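S-adenosylmethionine:tRNA ribosyltransferase-isomerase (Thermotoga maritima, PDB 1VKY) probably transfers and isomerises the ribose moiety of S-adenosylmethionine onto preQ1-modified tRNA, yielding epoxyqueuosine in the queuosine pathway. Local coordinates at residues Arg255-Thr261 / Leu295-Thr301. Numbering follows the deposited sequence.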
loop_
_atom_site.group_PDB
_atom_site.type_symbol
_atom_site.label_atom_id
_atom_site.label_comp_id
_atom_site.label_asym_id
_atom_site.label_seq_id
_atom_site.Cartn_x
_atom_site.Cartn_y
_atom_site.Cartn_z
ATOM N N ARG B 255 -25.746 17.388 -9.530
ATOM C CA ARG B 255 -25.195 16.050 -9.750
ATOM C C ARG B 255 -24.860 15.296 -8.470
ATOM O O ARG B 255 -24.315 15.873 -7.529
ATOM C CB ARG B 255 -23.959 16.142 -10.591
ATOM C CG ARG B 255 -24.294 16.422 -12.053
ATOM C CD ARG B 255 -23.114 16.767 -12.851
ATOM N NE ARG B 255 -22.403 17.880 -12.228
ATOM C CZ ARG B 255 -21.414 18.530 -12.806
ATOM N NH1 ARG B 255 -21.047 18.179 -14.023
ATOM N NH2 ARG B 255 -20.800 19.525 -12.169
ATOM N N ILE B 256 -25.179 14.006 -8.482
ATOM C CA ILE B 256 -24.659 13.031 -7.525
ATOM C C ILE B 256 -23.352 12.440 -8.090
ATOM O O ILE B 256 -23.317 11.770 -9.134
ATOM C CB ILE B 256 -25.692 11.943 -7.250
ATOM C CG1 ILE B 256 -26.947 12.549 -6.618
ATOM C CG2 ILE B 256 -25.121 10.830 -6.343
ATOM C CD1 ILE B 256 -28.127 11.636 -6.747
ATOM N N VAL B 257 -22.266 12.775 -7.416
ATOM C CA VAL B 257 -20.957 12.395 -7.797
ATOM C C VAL B 257 -20.502 11.311 -6.838
ATOM O O VAL B 257 -20.206 11.580 -5.675
ATOM C CB VAL B 257 -19.970 13.612 -7.777
ATOM C CG1 VAL B 257 -18.604 13.207 -8.353
ATOM C CG2 VAL B 257 -20.531 14.819 -8.571
ATOM N N ALA B 258 -20.395 10.084 -7.334
ATOM C CA ALA B 258 -19.919 8.991 -6.495
ATOM C C ALA B 258 -18.416 9.031 -6.430
ATOM O O ALA B 258 -17.751 9.216 -7.438
ATOM C CB ALA B 258 -20.389 7.659 -7.010
ATOM N N VAL B 259 -17.878 8.829 -5.228
ATOM C CA VAL B 259 -16.427 8.719 -5.068
ATOM C C VAL B 259 -16.096 7.269 -4.780
ATOM O O VAL B 259 -16.374 6.779 -3.669
ATOM C CB VAL B 259 -15.912 9.630 -3.948
ATOM C CG1 VAL B 259 -14.385 9.443 -3.807
ATOM C CG2 VAL B 259 -16.272 11.073 -4.253
ATOM N N GLY B 260 -15.597 6.582 -5.806
ATOM C CA GLY B 260 -15.231 5.157 -5.713
ATOM C C GLY B 260 -16.303 4.197 -6.177
ATOM O O GLY B 260 -17.473 4.489 -6.077
ATOM N N THR B 261 -15.886 3.050 -6.708
ATOM C CA THR B 261 -16.764 2.017 -7.250
ATOM C C THR B 261 -17.618 1.347 -6.196
ATOM O O THR B 261 -18.765 0.914 -6.484
ATOM C CB THR B 261 -15.955 0.921 -7.965
ATOM O OG1 THR B 261 -14.952 0.410 -7.079
ATOM C CG2 THR B 261 -15.169 1.480 -9.145
ATOM N N LEU B 295 -28.708 6.532 -10.254
ATOM C CA LEU B 295 -28.439 7.514 -9.200
ATOM C C LEU B 295 -27.124 8.255 -9.401
ATOM O O LEU B 295 -26.990 9.442 -9.074
ATOM C CB LEU B 295 -28.448 6.875 -7.807
ATOM C CG LEU B 295 -29.713 6.905 -6.976
ATOM C CD1 LEU B 295 -29.489 6.336 -5.629
ATOM C CD2 LEU B 295 -30.359 8.318 -6.867
ATOM N N VAL B 296 -26.174 7.628 -10.030
ATOM C CA VAL B 296 -24.842 8.245 -10.136
ATOM C C VAL B 296 -24.697 9.091 -11.411
ATOM O O VAL B 296 -24.795 8.551 -12.514
ATOM C CB VAL B 296 -23.795 7.150 -10.118
ATOM C CG1 VAL B 296 -22.357 7.761 -10.242
ATOM C CG2 VAL B 296 -23.916 6.304 -8.873
ATOM N N ASP B 297 -24.462 10.400 -11.261
ATOM C CA ASP B 297 -24.317 11.314 -12.426
ATOM C C ASP B 297 -22.880 11.519 -12.887
ATOM O O ASP B 297 -22.625 11.921 -14.032
ATOM C CB ASP B 297 -24.924 12.677 -12.127
ATOM C CG ASP B 297 -26.366 12.569 -11.661
ATOM O OD1 ASP B 297 -27.154 11.884 -12.335
ATOM O OD2 ASP B 297 -26.785 13.096 -10.609
ATOM N N ALA B 298 -21.942 11.269 -11.990
ATOM C CA ALA B 298 -20.518 11.415 -12.238
ATOM C C ALA B 298 -19.749 10.520 -11.300
ATOM O O ALA B 298 -20.274 10.085 -10.292
ATOM C CB ALA B 298 -20.101 12.850 -12.077
ATOM N N LEU B 299 -18.486 10.232 -11.615
ATOM C CA LEU B 299 -17.760 9.181 -10.876
ATOM C C LEU B 299 -16.279 9.573 -10.733
ATOM O O LEU B 299 -15.661 9.890 -11.736
ATOM C CB LEU B 299 -17.879 7.828 -11.597
ATOM C CG LEU B 299 -16.983 6.656 -11.081
ATOM C CD1 LEU B 299 -17.297 6.404 -9.635
ATOM C CD2 LEU B 299 -17.169 5.414 -11.817
ATOM N N VAL B 300 -15.765 9.603 -9.490
ATOM C CA VAL B 300 -14.293 9.656 -9.243
ATOM C C VAL B 300 -13.801 8.267 -8.828
ATOM O O VAL B 300 -14.346 7.625 -7.903
ATOM C CB VAL B 300 -13.956 10.640 -8.112
ATOM C CG1 VAL B 300 -12.477 10.729 -7.873
ATOM C CG2 VAL B 300 -14.555 12.003 -8.378
ATOM N N THR B 301 -12.753 7.809 -9.488
ATOM C CA THR B 301 -12.251 6.474 -9.271
ATOM C C THR B 301 -10.772 6.344 -9.677
ATOM O O THR B 301 -10.234 7.179 -10.381
ATOM C CB THR B 301 -13.121 5.491 -10.054
ATOM O OG1 THR B 301 -12.733 4.134 -9.752
ATOM C CG2 THR B 301 -12.917 5.645 -11.555
#
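Neighbouring parallel strands share both faces of their sheet, and two inside the mixed alpha/beta sheet of QueA show how. On one face Val257 CG1 lies 4.0 Å from Ala298 CB and 4.2 Å from Val300 CG2, with Val259 continuing the same apolar row. On the other, Ala258 CB meets Val296 CG1 at 3.8 Å and Leu299 CD1 at 4.2 Å. Helix 261-270, which with edge strand 279-281 lies in the chain between the two strands, packs on this second face through Val264 and Leu267, and Phe317 of helix 309-318 also touches Val296 and Leu299.

Strands 256-259 and 298-301 run side by side in the interior of the mixed sheet, at 18° and 4.6 Å between axes; strand 67-75 pairs with the far edge of the first. Between them the backbone follows parallel pairing: Ala258 takes both bonds, giving its N to Ala298 O (3.0 Å) and receiving Val300 N at its O (2.9 Å). Gly260 N to Val300 O (2.7 Å) extends this ladder to the N-cap of helix 261-270, where the positive phi of Gly260 would jam a CB against the preceding carbonyl. Beyond, Thr301 OG1 hydrogen-bonds His304 NE2, and both Thr261 and Thr301 hydrogen-bond an unidentified molecule, probably from the crystallisation liquor.

At the opposite end the ladder continues through Ala298 N to Ile256 O (3.2 Å), but the same carbonyl also accepts Asp297 N (2.8 Å). The Asp297 carboxylate, also salt-bridged to Arg250, substitutes for a backbone acceptor: Ile256 N donates to Asp297 OD2 at 2.8 Å, almost linearly at 173°.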